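Local coordinates for shikimate 5-dehydrogenase AroE (5-dehydroshikimate reductase) (Mycobacterium tuberculosis, PDB 4P4G), which probably catalyses the NADP-dependent interconversion of 3-dehydroshikimate and shikimate, the fourth of seven steps leading to chorismate, at residues 34-39 with 58-63; 8-11 with 17-20. All coordinates share one frame; numbering follows the deposited sequence.

Contact 1. Residues 34-39 with 58-63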
loop_
_atom_site.group_PDB
_atom_site.type_symbol
_atom_site.label_atom_id
_atom_site.label_comp_id
_atom_site.label_asym_id
_atom_site.label_seq_id
_atom_site.Cartn_x
_atom_site.Cartn_y
_atom_site.Cartn_z
ATOM N N HIS A 34 6.852 -24.009 -10.475
ATOM C CA HIS A 34 5.516 -24.332 -10.979
ATOM C C HIS A 34 4.509 -24.951 -9.999
ATOM O O HIS A 34 3.301 -24.859 -10.227
ATOM C CB HIS A 34 5.622 -25.172 -12.261
ATOM C CG HIS A 34 6.118 -24.398 -13.444
ATOM N ND1 HIS A 34 5.306 -23.559 -14.175
ATOM C CD2 HIS A 34 7.344 -24.327 -14.016
ATOM C CE1 HIS A 34 6.008 -23.006 -15.150
ATOM N NE2 HIS A 34 7.250 -23.452 -15.072
ATOM N N ASP A 35 4.992 -25.568 -8.921
ATOM C CA ASP A 35 4.108 -26.211 -7.947
ATOM C C ASP A 35 3.829 -25.340 -6.719
ATOM O O ASP A 35 3.168 -25.774 -5.767
ATOM C CB ASP A 35 4.711 -27.535 -7.503
ATOM C CG ASP A 35 6.175 -27.409 -7.147
ATOM O OD1 ASP A 35 6.742 -26.316 -7.356
ATOM O OD2 ASP A 35 6.764 -28.410 -6.685
ATOM N N TRP A 36 4.342 -24.119 -6.729
ATOM C CA TRP A 36 4.063 -23.183 -5.644
ATOM C C TRP A 36 2.606 -22.713 -5.710
ATOM O O TRP A 36 2.032 -22.559 -6.797
ATOM C CB TRP A 36 5.006 -21.974 -5.706
ATOM C CG TRP A 36 6.434 -22.252 -5.285
ATOM C CD1 TRP A 36 7.150 -23.401 -5.474
ATOM C CD2 TRP A 36 7.307 -21.345 -4.595
ATOM N NE1 TRP A 36 8.411 -23.265 -4.938
ATOM C CE2 TRP A 36 8.530 -22.011 -4.394
ATOM C CE3 TRP A 36 7.168 -20.034 -4.126
ATOM C CZ2 TRP A 36 9.616 -21.403 -3.752
ATOM C CZ3 TRP A 36 8.248 -19.439 -3.475
ATOM C CH2 TRP A 36 9.447 -20.127 -3.292
ATOM N N THR A 37 2.008 -22.493 -4.545
ATOM C CA THR A 37 0.647 -21.985 -4.474
ATOM C C THR A 37 0.567 -20.619 -3.793
ATOM O O THR A 37 1.453 -20.223 -3.021
ATOM C CB THR A 37 -0.291 -22.981 -3.758
ATOM O OG1 THR A 37 0.203 -23.255 -2.439
ATOM C CG2 THR A 37 -0.377 -24.294 -4.542
ATOM N N TYR A 38 -0.506 -19.901 -4.093
ATOM C CA TYR A 38 -0.766 -18.619 -3.465
ATOM C C TYR A 38 -2.275 -18.433 -3.312
ATOM O O TYR A 38 -3.008 -18.340 -4.303
ATOM C CB TYR A 38 -0.139 -17.507 -4.313
ATOM C CG TYR A 38 -0.119 -16.143 -3.661
ATOM C CD1 TYR A 38 -1.286 -15.400 -3.534
ATOM C CD2 TYR A 38 1.066 -15.590 -3.200
ATOM C CE1 TYR A 38 -1.282 -14.139 -2.952
ATOM C CE2 TYR A 38 1.086 -14.332 -2.626
ATOM C CZ TYR A 38 -0.091 -13.620 -2.505
ATOM O OH TYR A 38 -0.061 -12.373 -1.941
ATOM N N GLU A 39 -2.741 -18.383 -2.066
ATOM C CA GLU A 39 -4.177 -18.340 -1.812
ATOM C C GLU A 39 -4.604 -17.101 -1.031
ATOM O O GLU A 39 -3.784 -16.419 -0.416
ATOM C CB GLU A 39 -4.614 -19.605 -1.075
ATOM C CG GLU A 39 -3.881 -19.863 0.227
ATOM C CD GLU A 39 -4.024 -21.315 0.689
ATOM O OE1 GLU A 39 -2.997 -22.028 0.752
ATOM O OE2 GLU A 39 -5.160 -21.739 0.984
ATOM N N GLU A 58 6.206 -25.401 4.938
ATOM C CA GLU A 58 6.274 -25.084 3.516
ATOM C C GLU A 58 5.791 -23.670 3.173
ATOM O O GLU A 58 5.888 -23.252 2.024
ATOM C CB GLU A 58 5.571 -26.148 2.665
ATOM C CG GLU A 58 5.952 -27.607 3.017
ATOM C CD GLU A 58 7.459 -27.854 3.158
ATOM O OE1 GLU A 58 8.268 -27.194 2.464
ATOM O OE2 GLU A 58 7.840 -28.730 3.968
ATOM N N TRP A 59 5.287 -22.929 4.158
ATOM C CA TRP A 59 4.956 -21.517 3.937
ATOM C C TRP A 59 6.217 -20.657 3.937
ATOM O O TRP A 59 6.974 -20.661 4.911
ATOM C CB TRP A 59 3.980 -21.011 5.009
ATOM C CG TRP A 59 2.609 -21.534 4.806
ATOM C CD1 TRP A 59 2.134 -22.747 5.192
ATOM C CD2 TRP A 59 1.529 -20.872 4.142
ATOM N NE1 TRP A 59 0.821 -22.886 4.817
ATOM C CE2 TRP A 59 0.424 -21.744 4.169
ATOM C CE3 TRP A 59 1.386 -19.620 3.536
ATOM C CZ2 TRP A 59 -0.809 -21.407 3.610
ATOM C CZ3 TRP A 59 0.167 -19.284 2.988
ATOM C CH2 TRP A 59 -0.915 -20.176 3.022
ATOM N N VAL A 60 6.445 -19.922 2.852
ATOM C CA VAL A 60 7.626 -19.068 2.753
ATOM C C VAL A 60 7.335 -17.616 3.114
ATOM O O VAL A 60 8.261 -16.851 3.389
ATOM C CB VAL A 60 8.229 -19.072 1.333
ATOM C CG1 VAL A 60 8.823 -20.435 0.992
ATOM C CG2 VAL A 60 7.181 -18.661 0.314
ATOM N N GLY A 61 6.066 -17.235 3.081
ATOM C CA GLY A 61 5.672 -15.865 3.384
ATOM C C GLY A 61 4.207 -15.604 3.087
ATOM O O GLY A 61 3.538 -16.416 2.450
ATOM N N VAL A 62 3.696 -14.485 3.588
ATOM C CA VAL A 62 2.359 -14.026 3.233
ATOM C C VAL A 62 2.377 -12.524 3.034
ATOM O O VAL A 62 3.160 -11.799 3.666
ATOM C CB VAL A 62 1.309 -14.376 4.306
ATOM C CG1 VAL A 62 1.038 -15.853 4.335
ATOM C CG2 VAL A 62 1.761 -13.876 5.681
ATOM N N SER A 63 1.527 -12.067 2.123
ATOM C CA SER A 63 1.262 -10.657 1.951
ATOM C C SER A 63 0.160 -10.316 2.941
ATOM O O SER A 63 -0.666 -11.167 3.270
ATOM C CB SER A 63 0.792 -10.381 0.526
ATOM O OG SER A 63 1.686 -10.941 -0.427
#

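Contact 2. Residues 8-11 with 17-20. With SKM ((3R,4S,5R)-3,4,5-trihydroxycyclohex-1-ene-1-carboxylic acid), chain C.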
loop_
_atom_site.group_PDB
_atom_site.type_symbol
_atom_site.label_atom_id
_atom_site.label_comp_id
_atom_site.label_asym_id
_atom_site.label_seq_id
_atom_site.Cartn_x
_atom_site.Cartn_y
_atom_site.Cartn_z
ATOM N N ALA A 8 2.440 -19.620 -0.330
ATOM C CA ALA A 8 2.312 -18.239 0.124
ATOM C C ALA A 8 0.863 -17.820 -0.010
ATOM O O ALA A 8 -0.002 -18.616 -0.395
ATOM C CB ALA A 8 3.231 -17.315 -0.657
ATOM N N GLY A 9 0.582 -16.569 0.296
ATOM C CA GLY A 9 -0.761 -16.070 0.097
ATOM C C GLY A 9 -0.918 -14.662 0.611
ATOM O O GLY A 9 0.062 -13.986 0.959
ATOM N N VAL A 10 -2.168 -14.227 0.669
ATOM C CA VAL A 10 -2.493 -12.886 1.127
ATOM C C VAL A 10 -3.567 -12.958 2.212
ATOM O O VAL A 10 -4.542 -13.701 2.084
ATOM C CB VAL A 10 -2.928 -12.000 -0.056
ATOM C CG1 VAL A 10 -4.137 -12.588 -0.780
ATOM C CG2 VAL A 10 -3.202 -10.571 0.422
ATOM N N LEU A 11 -3.344 -12.220 3.297
ATOM C CA LEU A 11 -4.217 -12.219 4.477
ATOM C C LEU A 11 -4.901 -10.869 4.571
ATOM O O LEU A 11 -4.240 -9.833 4.486
ATOM C CB LEU A 11 -3.388 -12.431 5.745
ATOM C CG LEU A 11 -3.175 -13.845 6.277
ATOM C CD1 LEU A 11 -2.391 -14.679 5.289
ATOM C CD2 LEU A 11 -2.448 -13.771 7.603
ATOM N N HIS A 17 -11.579 -10.058 -3.214
ATOM C CA HIS A 17 -11.255 -9.186 -4.347
ATOM C C HIS A 17 -9.773 -9.161 -4.719
ATOM O O HIS A 17 -9.412 -8.616 -5.766
ATOM C CB HIS A 17 -11.621 -7.747 -3.980
ATOM C CG HIS A 17 -10.710 -7.158 -2.942
ATOM N ND1 HIS A 17 -10.843 -7.431 -1.597
ATOM C CD2 HIS A 17 -9.633 -6.343 -3.056
ATOM C CE1 HIS A 17 -9.892 -6.804 -0.926
ATOM N NE2 HIS A 17 -9.144 -6.137 -1.789
ATOM N N SER A 18 -8.904 -9.698 -3.866
ATOM C CA SER A 18 -7.468 -9.472 -4.048
ATOM C C SER A 18 -6.956 -10.022 -5.365
ATOM O O SER A 18 -7.250 -11.161 -5.708
ATOM C CB SER A 18 -6.664 -10.076 -2.900
ATOM O OG SER A 18 -5.274 -9.970 -3.172
ATOM N N ARG A 19 -6.198 -9.206 -6.104
ATOM C CA ARG A 19 -5.539 -9.668 -7.322
ATOM C C ARG A 19 -4.062 -10.027 -7.097
ATOM O O ARG A 19 -3.320 -10.233 -8.055
ATOM C CB ARG A 19 -5.647 -8.626 -8.443
ATOM C CG ARG A 19 -7.059 -8.169 -8.788
ATOM C CD ARG A 19 -8.008 -9.317 -9.012
ATOM N NE ARG A 19 -9.143 -8.946 -9.860
ATOM C CZ ARG A 19 -10.216 -8.274 -9.447
ATOM N NH1 ARG A 19 -10.326 -7.868 -8.184
ATOM N NH2 ARG A 19 -11.187 -8.000 -10.310
ATOM N N SER A 20 -3.631 -10.090 -5.840
ATOM C CA SER A 20 -2.287 -10.574 -5.536
ATOM C C SER A 20 -1.973 -11.969 -6.066
ATOM O O SER A 20 -0.857 -12.177 -6.573
ATOM C CB SER A 20 -1.999 -10.526 -4.033
ATOM O OG SER A 20 -1.598 -9.234 -3.655
HETATM O O12 SKM C . 0.222 -4.118 0.406
HETATM C C8 SKM C . -0.619 -4.821 -0.505
HETATM C C6 SKM C . -1.938 -4.105 -0.571
HETATM O O7 SKM C . -2.417 -3.810 0.727
HETATM C C5 SKM C . -2.896 -4.956 -1.234
HETATM C C4 SKM C . -2.781 -6.259 -1.480
HETATM C C1 SKM C . -3.917 -6.986 -2.178
HETATM O O2 SKM C . -3.782 -8.180 -2.479
HETATM O O3 SKM C . -4.978 -6.399 -2.459
HETATM C C10 SKM C . -1.518 -7.084 -1.091
HETATM C C9 SKM C . -0.721 -6.249 -0.045
HETATM O O11 SKM C . 0.539 -6.822 -0.001
#

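Contact 1. Residues 34-39 with 58-63
Trp-36 meets Val-60 through the benzo corner of its indole: CZ3 lies 4.0 Å from CG2 of Val-60, and the two side chains are crossed nearly at right angles. The methyl approaches the ring obliquely, and Tyr-28 of helix 20-30 packs edge-to-face against the same indole. Two residues on, Tyr-38 makes the polar link. Its CG is anti to the backbone N (chi1 -170°), which carries the phenol over strand 7-12, so that its hydroxyl end comes within reach of Ser-63; there OH donates a hydrogen bond to OG of Ser-63 at 2.7 Å. OG sits in the plane of the phenol ring, off its edge. Since OG of Ser-63 is also hydrogen-bonded to OE1 of Gln-247, this buried hydroxyl has two polar partners, while the Tyr-38 ring is stacked with His-24.

The spacing of the backbones shows why side chains do all the work: CA of Tyr-38 is 8.7 Å from CA of Val-62, too far for neighbouring strands. Strand 7-12 runs between them, as the order 37-42, 7-12, 59-64 in the mixed sheet of the substrate-binding domain requires. The contact therefore reaches over the intervening strand 7-12, Tyr-38 on one face of the sheet and Glu-39 on the other. Val-60 and Ser-63, three residues apart, both touch Phe-251 of helix 236-252.

On that other face, the Glu-39 side chain crosses the Trp-59 indole at about a right angle. OE1 comes in obliquely, 3.6 Å from CH2 and 3.7 Å from CZ2 of Trp-59, and the carboxylate and ring planes lie 26° apart. This is a van der Waals approach; the Trp-59 ring stacks in addition with Phe-55.

Contact 2. Residues 8-11 with 17-20
Ser-20 OG donates a hydrogen bond of 2.7 Å to carboxylate oxygen O2 of the bound shikimate. Ser-18 OG donates to the same atom, but its 2.4 Å separation from O2 is very short and the length is uncertain. Val-10 supplies the apolar wall: its CG2 stands 3.8 Å from O2, and its CG1 packs on Ser-18 OG at 3.7 Å. CB of Val-10 also lies 4.3 Å from CB of Ser-20.

The hydroxyl of Ser-18 has a further partner. A chi1 of 174° swings OG away from the backbone N to lie beside the carbonyl carbon, and there it accepts a bond from Ser-20 N at 3.1 Å, forming an ST turn just where helix 20-30 begins. The carboxylate thus lies near the helix N-terminus, whose dipole may help stabilise the negative charge. Arg-19 NH1 donates a bent bond (139°) to His-17 O at 2.7 Å and also forms a salt bridge with Asp-216. Tyr-215 OH joins the backbone of Arg-19 to the ligand. A Ser-X-Ser pair on either side of the N-cap residue, Arg-19, is the characteristic carboxylate-binding element of the shikimate dehydrogenase pocket.

Contact 2 comes first along the chain and closes before contact 1 opens, and their centres are 10 Å apart in the same substrate-binding domain. Strand 7-12, the first half of contact 2, is the strand over which contact 1 reaches; helix 20-30 then leads to strand 37-42 in a beta-alpha-beta unit. The seam with strand 59-64 is direct: Ser-63 N lies 2.7 Å from Gly-9 O and Ser-63 O 2.9 Å from Leu-11 N, both probable hydrogen bonds. Tyr-38 of contact 1 also packs on Val-10 and Ser-20. Pocket residues Val-10 and Ser-63 thus sit on adjacent parallel strands, toward their C-terminal ends, while Ser-18 and Ser-20 come from the loop and helix start that follow strand 7-12.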